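Local coordinates for protein fervidolysin (Fervidobacterium pennivorans, PDB 1R6V) that cleaves keratin into peptides as a calcium-binding, subtilisin-like serine protease, allowing the bacterium to grow on native feathers, at residues 446-450 against 541-545. The protein carries 1 engineered substitution. Residues are numbered along the deposited sequence; the frame is centred on the assembly and turned at random.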
loop_
_atom_site.group_PDB
_atom_site.type_symbol
_atom_site.label_atom_id
_atom_site.label_comp_id
_atom_site.label_asym_id
_atom_site.label_seq_id
_atom_site.Cartn_x
_atom_site.Cartn_y
_atom_site.Cartn_z
ATOM N N GLY A 446 -6.726 -21.139 -0.783
ATOM C CA GLY A 446 -6.071 -19.942 -0.264
ATOM C C GLY A 446 -5.413 -20.196 1.075
ATOM O O GLY A 446 -5.556 -21.281 1.649
ATOM N N VAL A 447 -4.653 -19.219 1.565
ATOM C CA VAL A 447 -4.004 -19.334 2.869
ATOM C C VAL A 447 -4.243 -18.031 3.628
ATOM O O VAL A 447 -4.309 -16.949 3.035
ATOM C CB VAL A 447 -2.474 -19.578 2.764
ATOM C CG1 VAL A 447 -2.196 -20.949 2.154
ATOM C CG2 VAL A 447 -1.826 -18.483 1.940
ATOM N N GLU A 448 -4.391 -18.139 4.943
ATOM C CA GLU A 448 -4.608 -16.955 5.759
ATOM C C GLU A 448 -3.431 -16.005 5.630
ATOM O O GLU A 448 -3.608 -14.787 5.599
ATOM C CB GLU A 448 -4.812 -17.356 7.222
ATOM C CG GLU A 448 -6.188 -17.938 7.453
ATOM C CD GLU A 448 -6.362 -18.509 8.838
ATOM O OE1 GLU A 448 -5.989 -17.827 9.814
ATOM O OE2 GLU A 448 -6.887 -19.640 8.943
ATOM N N GLU A 449 -2.233 -16.572 5.546
ATOM C CA GLU A 449 -1.036 -15.763 5.414
ATOM C C GLU A 449 0.177 -16.525 4.909
ATOM O O GLU A 449 0.453 -17.647 5.338
ATOM C CB GLU A 449 -0.668 -15.100 6.747
ATOM C CG GLU A 449 0.578 -14.217 6.637
ATOM C CD GLU A 449 0.556 -13.043 7.598
ATOM O OE1 GLU A 449 -0.179 -12.064 7.336
ATOM O OE2 GLU A 449 1.262 -13.107 8.620
ATOM N N PHE A 450 0.883 -15.902 3.974
ATOM C CA PHE A 450 2.124 -16.445 3.434
ATOM C C PHE A 450 3.143 -15.332 3.674
ATOM O O PHE A 450 2.831 -14.164 3.463
ATOM C CB PHE A 450 2.012 -16.707 1.927
ATOM C CG PHE A 450 3.303 -17.130 1.299
ATOM C CD1 PHE A 450 3.903 -18.337 1.660
ATOM C CD2 PHE A 450 3.947 -16.299 0.378
ATOM C CE1 PHE A 450 5.132 -18.712 1.118
ATOM C CE2 PHE A 450 5.173 -16.655 -0.174
ATOM C CZ PHE A 450 5.774 -17.863 0.192
ATOM N N PHE A 541 7.588 -22.589 -6.612
ATOM C CA PHE A 541 7.475 -22.685 -5.164
ATOM C C PHE A 541 6.002 -22.904 -4.837
ATOM O O PHE A 541 5.143 -22.198 -5.350
ATOM C CB PHE A 541 7.956 -21.403 -4.473
ATOM C CG PHE A 541 7.959 -21.499 -2.975
ATOM C CD1 PHE A 541 9.063 -22.018 -2.295
ATOM C CD2 PHE A 541 6.847 -21.107 -2.242
ATOM C CE1 PHE A 541 9.049 -22.140 -0.905
ATOM C CE2 PHE A 541 6.824 -21.226 -0.863
ATOM C CZ PHE A 541 7.928 -21.744 -0.188
ATOM N N GLY A 542 5.726 -23.879 -3.982
ATOM C CA GLY A 542 4.348 -24.178 -3.627
ATOM C C GLY A 542 3.896 -23.520 -2.338
ATOM O O GLY A 542 4.486 -23.718 -1.279
ATOM N N VAL A 543 2.840 -22.726 -2.435
ATOM C CA VAL A 543 2.293 -22.056 -1.264
ATOM C C VAL A 543 1.045 -22.821 -0.840
ATOM O O VAL A 543 0.227 -23.167 -1.680
ATOM C CB VAL A 543 1.935 -20.591 -1.596
ATOM C CG1 VAL A 543 1.133 -19.968 -0.444
ATOM C CG2 VAL A 543 3.224 -19.799 -1.827
ATOM N N SER A 544 0.914 -23.098 0.454
ATOM C CA SER A 544 -0.246 -23.833 0.966
ATOM C C SER A 544 -0.248 -23.747 2.483
ATOM O O SER A 544 0.656 -23.184 3.070
ATOM C CB SER A 544 -0.146 -25.301 0.562
ATOM O OG SER A 544 0.871 -25.943 1.318
ATOM N N PRO A 545 -1.268 -24.315 3.139
ATOM C CA PRO A 545 -1.267 -24.238 4.601
ATOM C C PRO A 545 -0.087 -24.977 5.238
ATOM O O PRO A 545 0.213 -24.778 6.413
ATOM C CB PRO A 545 -2.633 -24.822 4.982
ATOM C CG PRO A 545 -2.992 -25.685 3.826
ATOM C CD PRO A 545 -2.516 -24.902 2.631
#
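F450 lays one face of its ring over V543: the methyl CG2 of V543 sits 3.7 Å from the centroid of the F450 ring and only 12° off the ring normal, a clean CH-pi contact. The contact joins the two sheets of a beta-sandwich, the Ig-like domain of fervidolysin, one of two sandwich domains that may mediate interactions with substrate. Residues 446-450 begin the strand that pairs with 487-494 and 549-553; 541-543 close an edge strand that pairs with 496-505. With no hydrogen bonds between them, the two segments meet by apolar contact, burying 240 Å² in all, both sides summed.

Two residues before V543, F541 meets the same phenylalanine rim to rim. The ring centroids lie 5.8 Å apart with planes at 48°, and F450 CE1 approaches F541 CE2 to 3.6 Å. G542 comes between F541 and V543, and the usual alternation of a strand turns both of those side chains inward. M470, I500 and L550 also pack on F450, so its ring is enclosed from both sheets.

The first segment turns a corner at E448, whose helical backbone angles break the extended run. V447 before the bend and F450 after it can therefore both point at the opposite segment, while E449 makes no contact with 541-545 and instead forms a salt bridge with R489. V447 covers the spot where the second strand gives way to loop: its CG2 lies 4.1 Å from V543 CG1, and its CG1 rests 3.4 Å from the carbonyl carbon C of S544 and 4.0 Å from P545 CD.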